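Local coordinates for protein beta-galactosidase (Bacillus circulans, PDB 4MAD) that probably hydrolyses terminal, non-reducing beta-D-galactose residues of beta-D-galactosides, as a family 35 glycoside hydrolase with a TIM-barrel domain, at residues L156-N170 and I189-S201. Residues are numbered along the deposited sequence; the frame is centred on the assembly and turned at random.
Sequences LSSNGGPIIALQIEN and IKKRVGNELLFTS
Phe199 lays one face of its ring under the backbone of Gln167, whose CA stands 3.8 Å above the ring plane and over its centre. Ala165 CB meets the same ring at its edge, 3.8 Å from Phe199 CE2. With CG between the backbone N and the carbonyl carbon (chi1 66°), the ring leans back over the neighbouring strand, and Met246 and Ile102 from other barrel strands touch it too. Gln167 and Phe199 sit on strands 163-167 and 197-201, parallel neighbours in the eight-stranded barrel, joined through helix 179-192 as a beta-alpha-beta crossover. Backbone bonds zip them together: Leu166 N to Leu197 O, Phe199 N to Leu166 O, and Ile168 N to Phe199 O at 2.9 Å. On the helix-facing side, Ile168 CD1 packs 3.8 Å from Leu198 CB, while its CG1 meets Ile189 CD1.

At the start of the strands the carboxylate of Glu196 bridges the two loops. A bend at chi2 (73°) folds it back against the turn at 156-158. There Glu196 OE2 takes Ser158 N at 2.9 Å nearly end-on, and Ser158 OG at 2.7 Å through its syn lone pair; Glu196 OE1 accepts Gly194 N at 2.9 Å. Leu156 lies across the carboxylate, and its CD1 reaches Val193 CB at 3.9 Å. A glutamine here would put an NH2 in place of one oxygen, and would probably leave either Gly194 N or Ser158 N facing another donor, with the negative charge lost.

At the far end, the side chain of Asn170, its OD1 hydrogen-bonded with Tyr66 OH, comes close to Glu171 and Glu247, the predicted proton donor and nucleophile. The chemistry is thus divided: a buried carboxylate, its charge probably eased by these donors, ties the two loops leading into the strands, and apolar packing and backbone bonds carry the pairing toward the probable catalytic end.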
ATOM      1  N   LEU A 156     -17.100  19.056  -1.326  1.00 20.16           N
ATOM      2  CA  LEU A 156     -18.373  18.408  -1.369  1.00 21.22           C
ATOM      3  C   LEU A 156     -19.307  19.011  -2.415  1.00 21.65           C
ATOM      4  O   LEU A 156     -19.329  20.175  -2.633  1.00 22.76           O
ATOM      5  CB  LEU A 156     -19.015  18.394   0.006  1.00 20.99           C
ATOM      6  CG  LEU A 156     -18.229  17.757   1.129  1.00 21.94           C
ATOM      7  CD1 LEU A 156     -18.832  18.126   2.434  1.00 23.93           C
ATOM      8  CD2 LEU A 156     -18.147  16.253   0.994  1.00 22.53           C
ATOM      9  N   SER A 157     -20.095  18.177  -3.043  1.00 23.39           N
ATOM     10  CA  SER A 157     -21.000  18.653  -4.034  1.00 25.67           C
ATOM     11  C   SER A 157     -21.964  19.670  -3.435  1.00 27.60           C
ATOM     12  O   SER A 157     -22.332  20.609  -4.070  1.00 27.28           O
ATOM     13  CB  SER A 157     -21.749  17.539  -4.696  1.00 26.46           C
ATOM     14  OG  SER A 157     -22.569  16.871  -3.810  1.00 35.35           O
ATOM     15  N   SER A 158     -22.296  19.485  -2.172  1.00 28.25           N
ATOM     16  CA  SER A 158     -23.186  20.375  -1.448  1.00 29.03           C
ATOM     17  C   SER A 158     -22.587  21.760  -1.259  1.00 28.13           C
ATOM     18  O   SER A 158     -23.237  22.665  -0.837  1.00 29.49           O
ATOM     19  CB  SER A 158     -23.694  19.779  -0.147  1.00 28.90           C
ATOM     20  OG  SER A 158     -22.683  19.512   0.730  1.00 30.93           O
ATOM     21  N   ASN A 159     -21.313  21.869  -1.541  1.00 25.76           N
ATOM     22  CA  ASN A 159     -20.599  23.093  -1.518  1.00 28.52           C
ATOM     23  C   ASN A 159     -20.062  23.484  -2.887  1.00 28.40           C
ATOM     24  O   ASN A 159     -19.261  24.340  -2.994  1.00 28.86           O
ATOM     25  CB  ASN A 159     -19.483  23.028  -0.493  1.00 29.93           C
ATOM     26  CG  ASN A 159     -20.001  22.961   0.881  1.00 30.54           C
ATOM     27  OD1 ASN A 159     -21.071  23.426   1.150  1.00 34.36           O
ATOM     28  ND2 ASN A 159     -19.286  22.342   1.733  1.00 32.96           N
ATOM     29  N   GLY A 160     -20.543  22.830  -3.918  1.00 28.89           N
ATOM     30  CA  GLY A 160     -20.132  23.101  -5.268  1.00 28.96           C
ATOM     31  C   GLY A 160     -18.959  22.330  -5.826  1.00 29.73           C
ATOM     32  O   GLY A 160     -18.561  22.575  -6.919  1.00 29.12           O
ATOM     33  N   GLY A 161     -18.420  21.407  -5.036  1.00 27.77           N
ATOM     34  CA  GLY A 161     -17.281  20.587  -5.384  1.00 24.51           C
ATOM     35  C   GLY A 161     -17.710  19.300  -6.057  1.00 22.58           C
ATOM     36  O   GLY A 161     -18.859  19.076  -6.182  1.00 21.45           O
ATOM     37  N   PRO A 162     -16.758  18.468  -6.439  1.00 22.21           N
ATOM     38  CA  PRO A 162     -17.018  17.278  -7.226  1.00 19.71           C
ATOM     39  C   PRO A 162     -17.351  16.013  -6.466  1.00 19.57           C
ATOM     40  O   PRO A 162     -17.648  15.033  -7.064  1.00 16.78           O
ATOM     41  CB  PRO A 162     -15.695  17.077  -7.932  1.00 20.75           C
ATOM     42  CG  PRO A 162     -14.737  17.551  -7.042  1.00 17.75           C
ATOM     43  CD  PRO A 162     -15.327  18.663  -6.279  1.00 22.47           C
ATOM     44  N   ILE A 163     -17.276  16.069  -5.164  1.00 18.07           N
ATOM     45  CA  ILE A 163     -17.496  14.869  -4.386  1.00 19.29           C
ATOM     46  C   ILE A 163     -18.965  14.604  -4.153  1.00 20.02           C
ATOM     47  O   ILE A 163     -19.579  15.232  -3.339  1.00 23.26           O
ATOM     48  CB  ILE A 163     -16.884  14.978  -2.981  1.00 17.45           C
ATOM     49  CG1 ILE A 163     -15.386  15.174  -3.003  1.00 18.72           C
ATOM     50  CG2 ILE A 163     -17.210  13.793  -2.209  1.00 22.52           C
ATOM     51  CD1 ILE A 163     -14.800  15.365  -1.696  1.00 22.20           C
ATOM     52  N   ILE A 164     -19.485  13.639  -4.866  1.00 19.37           N
ATOM     53  CA  ILE A 164     -20.879  13.241  -4.790  1.00 20.06           C
ATOM     54  C   ILE A 164     -21.284  12.087  -3.840  1.00 19.91           C
ATOM     55  O   ILE A 164     -22.405  11.958  -3.477  1.00 21.01           O
ATOM     56  CB  ILE A 164     -21.401  12.939  -6.209  1.00 20.25           C
ATOM     57  CG1 ILE A 164     -20.616  11.828  -6.816  1.00 17.56           C
ATOM     58  CG2 ILE A 164     -21.243  14.105  -7.067  1.00 21.83           C
ATOM     59  CD1 ILE A 164     -21.165  11.330  -8.009  1.00 24.49           C
ATOM     60  N   ALA A 165     -20.336  11.254  -3.477  1.00 18.99           N
ATOM     61  CA  ALA A 165     -20.609  10.172  -2.571  1.00 19.02           C
ATOM     62  C   ALA A 165     -19.422   9.756  -1.721  1.00 17.61           C
ATOM     63  O   ALA A 165     -18.324   9.928  -2.059  1.00 16.47           O
ATOM     64  CB  ALA A 165     -21.134   9.038  -3.276  1.00 20.58           C
ATOM     65  N   LEU A 166     -19.736   9.191  -0.597  1.00 17.77           N
ATOM     66  CA  LEU A 166     -18.718   8.670   0.257  1.00 18.62           C
ATOM     67  C   LEU A 166     -19.061   7.311   0.865  1.00 18.70           C
ATOM     68  O   LEU A 166     -20.181   7.071   1.191  1.00 20.22           O
ATOM     69  CB  LEU A 166     -18.462   9.658   1.357  1.00 16.60           C
ATOM     70  CG  LEU A 166     -18.036  11.053   0.984  1.00 19.14           C
ATOM     71  CD1 LEU A 166     -19.215  11.944   1.048  1.00 23.43           C
ATOM     72  CD2 LEU A 166     -16.991  11.540   1.907  1.00 21.39           C
ATOM     73  N   GLN A 167     -18.053   6.470   1.021  1.00 17.01           N
ATOM     74  CA  GLN A 167     -18.244   5.158   1.614  1.00 15.68           C
ATOM     75  C   GLN A 167     -18.016   5.195   3.106  1.00 16.27           C
ATOM     76  O   GLN A 167     -17.147   5.842   3.528  1.00 16.41           O
ATOM     77  CB  GLN A 167     -17.290   4.147   1.032  1.00 15.71           C
ATOM     78  CG  GLN A 167     -17.663   2.736   1.321  1.00 17.34           C
ATOM     79  CD  GLN A 167     -16.710   1.735   0.762  1.00 17.26           C
ATOM     80  OE1 GLN A 167     -15.689   1.458   1.361  1.00 22.92           O
ATOM     81  NE2 GLN A 167     -17.019   1.200  -0.376  1.00 13.40           N
ATOM     82  N   ILE A 168     -18.811   4.458   3.848  1.00 17.89           N
ATOM     83  CA  ILE A 168     -18.694   4.427   5.261  1.00 18.95           C
ATOM     84  C   ILE A 168     -17.684   3.447   5.748  1.00 24.18           C
ATOM     85  O   ILE A 168     -16.726   3.861   6.258  1.00 31.27           O
ATOM     86  CB  ILE A 168     -20.030   4.337   5.978  1.00 19.25           C
ATOM     87  CG1 ILE A 168     -20.782   5.652   5.763  1.00 15.95           C
ATOM     88  CG2 ILE A 168     -19.794   4.089   7.421  1.00 19.63           C
ATOM     89  CD1 ILE A 168     -22.164   5.595   5.995  1.00 16.17           C
ATOM     90  N   GLU A 169     -17.788   2.174   5.606  1.00 26.95           N
ATOM     91  CA  GLU A 169     -16.517   1.610   6.161  1.00 23.84           C
ATOM     92  C   GLU A 169     -15.941   1.060   4.866  1.00 19.81           C
ATOM     93  O   GLU A 169     -16.149   1.535   3.835  1.00 17.26           O
ATOM     94  CB  GLU A 169     -16.796   0.572   7.236  1.00 22.42           C
ATOM     95  CG  GLU A 169     -16.017   0.669   8.507  1.00 22.23           C
ATOM     96  CD  GLU A 169     -14.957  -0.388   8.589  1.00 22.02           C
ATOM     97  OE1 GLU A 169     -14.825  -1.196   7.695  1.00 20.14           O
ATOM     98  OE2 GLU A 169     -14.237  -0.378   9.557  1.00 19.50           O
ATOM     99  N   ASN A 170     -15.144   0.060   5.023  1.00 18.04           N
ATOM    100  CA  ASN A 170     -14.941  -0.872   3.942  1.00 18.26           C
ATOM    101  C   ASN A 170     -15.081  -2.356   4.068  1.00 18.26           C
ATOM    102  O   ASN A 170     -14.423  -2.956   4.847  1.00 16.60           O
ATOM    103  CB  ASN A 170     -13.524  -0.502   3.561  1.00 19.13           C
ATOM    104  CG  ASN A 170     -13.099  -1.112   2.250  1.00 21.39           C
ATOM    105  OD1 ASN A 170     -13.431  -0.619   1.237  1.00 22.86           O
ATOM    106  ND2 ASN A 170     -12.398  -2.203   2.294  1.00 22.48           N
ATOM    107  N   ILE A 189     -19.652  10.515  10.038  1.00 22.90           N
ATOM    108  CA  ILE A 189     -19.439  11.043   8.702  1.00 21.75           C
ATOM    109  C   ILE A 189     -20.554  12.012   8.308  1.00 24.56           C
ATOM    110  O   ILE A 189     -20.320  13.038   7.714  1.00 26.47           O
ATOM    111  CB  ILE A 189     -19.268   9.925   7.662  1.00 21.41           C
ATOM    112  CG1 ILE A 189     -17.951   9.227   7.905  1.00 20.81           C
ATOM    113  CG2 ILE A 189     -19.273  10.441   6.286  1.00 22.40           C
ATOM    114  CD1 ILE A 189     -17.795   7.983   7.212  1.00 24.50           C
ATOM    115  N   LYS A 190     -21.768  11.658   8.676  1.00 24.35           N
ATOM    116  CA  LYS A 190     -22.888  12.449   8.237  1.00 27.26           C
ATOM    117  C   LYS A 190     -22.764  13.861   8.735  1.00 26.61           C
ATOM    118  O   LYS A 190     -22.926  14.781   8.010  1.00 27.06           O
ATOM    119  CB  LYS A 190     -24.184  11.830   8.693  1.00 27.00           C
ATOM    120  CG  LYS A 190     -25.423  12.407   8.130  1.00 35.37           C
ATOM    121  CD  LYS A 190     -25.237  12.947   6.746  1.00 41.56           C
ATOM    122  CE  LYS A 190     -25.564  14.419   6.634  1.00 46.10           C
ATOM    123  NZ  LYS A 190     -27.010  14.639   6.801  1.00 47.08           N
ATOM    124  N   LYS A 191     -22.402  13.994   9.979  1.00 28.68           N
ATOM    125  CA  LYS A 191     -22.282  15.287  10.621  1.00 30.17           C
ATOM    126  C   LYS A 191     -21.207  16.175  10.098  1.00 29.12           C
ATOM    127  O   LYS A 191     -21.275  17.362  10.239  1.00 26.81           O
ATOM    128  CB  LYS A 191     -22.209  15.130  12.126  1.00 31.70           C
ATOM    129  CG  LYS A 191     -20.896  14.827  12.674  1.00 35.84           C
ATOM    130  CD  LYS A 191     -20.982  14.725  14.176  1.00 44.69           C
ATOM    131  CE  LYS A 191     -21.711  13.464  14.578  1.00 52.70           C
ATOM    132  NZ  LYS A 191     -22.291  13.535  15.939  1.00 55.31           N
ATOM    133  N   ARG A 192     -20.194  15.566   9.532  1.00 25.37           N
ATOM    134  CA  ARG A 192     -19.077  16.261   8.944  1.00 25.62           C
ATOM    135  C   ARG A 192     -19.216  16.553   7.447  1.00 24.29           C
ATOM    136  O   ARG A 192     -18.417  17.220   6.890  1.00 23.80           O
ATOM    137  CB  ARG A 192     -17.811  15.449   9.182  1.00 24.30           C
ATOM    138  CG  ARG A 192     -17.454  15.258  10.637  1.00 25.98           C
ATOM    139  CD  ARG A 192     -16.196  14.463  10.789  1.00 26.67           C
ATOM    140  NE  ARG A 192     -15.671  14.412  12.125  1.00 25.93           N
ATOM    141  CZ  ARG A 192     -16.064  13.552  13.040  1.00 32.69           C
ATOM    142  NH1 ARG A 192     -17.019  12.709  12.797  1.00 31.33           N
ATOM    143  NH2 ARG A 192     -15.515  13.546  14.222  1.00 33.39           N
ATOM    144  N   VAL A 193     -20.253  16.036   6.827  1.00 23.08           N
ATOM    145  CA  VAL A 193     -20.538  16.355   5.434  1.00 23.12           C
ATOM    146  C   VAL A 193     -21.833  17.120   5.205  1.00 26.01           C
ATOM    147  O   VAL A 193     -22.303  17.759   6.101  1.00 23.25           O
ATOM    148  CB  VAL A 193     -20.341  15.162   4.498  1.00 22.69           C
ATOM    149  CG1 VAL A 193     -18.993  14.553   4.728  1.00 21.90           C
ATOM    150  CG2 VAL A 193     -21.424  14.196   4.627  1.00 21.01           C
ATOM    151  N   GLY A 194     -22.362  17.041   3.985  1.00 26.25           N
ATOM    152  CA  GLY A 194     -23.629  17.638   3.630  1.00 27.00           C
ATOM    153  C   GLY A 194     -24.628  16.547   3.321  1.00 28.12           C
ATOM    154  O   GLY A 194     -24.711  15.579   3.998  1.00 26.80           O
ATOM    155  N   ASN A 195     -25.334  16.709   2.233  1.00 26.11           N
ATOM    156  CA  ASN A 195     -26.311  15.740   1.800  1.00 29.43           C
ATOM    157  C   ASN A 195     -25.791  14.742   0.782  1.00 25.91           C
ATOM    158  O   ASN A 195     -26.536  14.188   0.090  1.00 26.55           O
ATOM    159  CB  ASN A 195     -27.571  16.400   1.270  1.00 30.02           C
ATOM    160  CG  ASN A 195     -27.306  17.283   0.127  1.00 31.63           C
ATOM    161  OD1 ASN A 195     -26.278  17.243  -0.462  1.00 31.39           O
ATOM    162  ND2 ASN A 195     -28.263  18.088  -0.205  1.00 33.94           N
ATOM    163  N   GLU A 196     -24.506  14.527   0.734  1.00 23.80           N
ATOM    164  CA  GLU A 196     -23.922  13.603  -0.200  1.00 23.06           C
ATOM    165  C   GLU A 196     -24.388  12.191   0.099  1.00 24.70           C
ATOM    166  O   GLU A 196     -24.741  11.906   1.181  1.00 22.51           O
ATOM    167  CB  GLU A 196     -22.403  13.676  -0.144  1.00 24.51           C
ATOM    168  CG  GLU A 196     -21.797  14.912  -0.718  1.00 26.42           C
ATOM    169  CD  GLU A 196     -21.979  16.146   0.117  1.00 28.93           C
ATOM    170  OE1 GLU A 196     -21.987  16.078   1.316  1.00 25.80           O
ATOM    171  OE2 GLU A 196     -22.143  17.186  -0.462  1.00 29.83           O
ATOM    172  N   LEU A 197     -24.436  11.353  -0.913  1.00 21.09           N
ATOM    173  CA  LEU A 197     -24.870   9.998  -0.724  1.00 22.54           C
ATOM    174  C   LEU A 197     -23.811   9.193   0.053  1.00 21.80           C
ATOM    175  O   LEU A 197     -22.689   9.189  -0.303  1.00 23.06           O
ATOM    176  CB  LEU A 197     -25.164   9.334  -2.066  1.00 19.93           C
ATOM    177  CG  LEU A 197     -25.537   7.879  -1.962  1.00 22.31           C
ATOM    178  CD1 LEU A 197     -26.707   7.607  -1.139  1.00 29.52           C
ATOM    179  CD2 LEU A 197     -25.689   7.263  -3.238  1.00 29.33           C
ATOM    180  N   LEU A 198     -24.231   8.527   1.113  1.00 20.24           N
ATOM    181  CA  LEU A 198     -23.382   7.661   1.908  1.00 19.00           C
ATOM    182  C   LEU A 198     -23.677   6.213   1.606  1.00 17.36           C
ATOM    183  O   LEU A 198     -24.774   5.870   1.417  1.00 20.85           O
ATOM    184  CB  LEU A 198     -23.634   7.882   3.397  1.00 21.55           C
ATOM    185  CG  LEU A 198     -23.317   9.241   3.982  1.00 20.29           C
ATOM    186  CD1 LEU A 198     -23.323   9.238   5.496  1.00 22.23           C
ATOM    187  CD2 LEU A 198     -22.075   9.775   3.474  1.00 18.12           C
ATOM    188  N   PHE A 199     -22.685   5.375   1.539  1.00 15.97           N
ATOM    189  CA  PHE A 199     -22.955   4.023   1.140  1.00 14.16           C
ATOM    190  C   PHE A 199     -21.917   3.114   1.741  1.00 14.21           C
ATOM    191  O   PHE A 199     -20.943   3.575   2.132  1.00 18.17           O
ATOM    192  CB  PHE A 199     -22.954   3.912  -0.382  1.00 15.63           C
ATOM    193  CG  PHE A 199     -21.635   4.161  -0.990  1.00 21.21           C
ATOM    194  CD1 PHE A 199     -20.737   3.167  -1.136  1.00 20.65           C
ATOM    195  CD2 PHE A 199     -21.267   5.419  -1.403  1.00 21.73           C
ATOM    196  CE1 PHE A 199     -19.515   3.420  -1.679  1.00 17.76           C
ATOM    197  CE2 PHE A 199     -20.044   5.647  -1.970  1.00 21.00           C
ATOM    198  CZ  PHE A 199     -19.185   4.677  -2.088  1.00 16.32           C
ATOM    199  N   THR A 200     -22.158   1.821   1.692  1.00 16.00           N
ATOM    200  CA  THR A 200     -21.237   0.787   2.106  1.00 15.97           C
ATOM    201  C   THR A 200     -20.956  -0.155   0.936  1.00 18.35           C
ATOM    202  O   THR A 200     -21.617  -0.125  -0.044  1.00 17.56           O
ATOM    203  CB  THR A 200     -21.787  -0.072   3.265  1.00 18.47           C
ATOM    204  OG1 THR A 200     -23.062  -0.575   2.948  1.00 18.98           O
ATOM    205  CG2 THR A 200     -21.857   0.780   4.548  1.00 19.59           C
ATOM    206  N   SER A 201     -19.928  -0.964   1.090  1.00 16.99           N
ATOM    207  CA  SER A 201     -19.681  -2.027   0.149  1.00 15.61           C
ATOM    208  C   SER A 201     -19.330  -3.292   0.888  1.00 15.85           C
ATOM    209  O   SER A 201     -18.776  -3.245   1.913  1.00 18.86           O
ATOM    210  CB  SER A 201     -18.601  -1.651  -0.874  1.00 16.80           C
ATOM    211  OG  SER A 201     -17.310  -1.552  -0.335  1.00 21.96           O
TER
HETATM  212  O   HOH W   1     -18.285  -0.377   3.554  1.00 17.82           O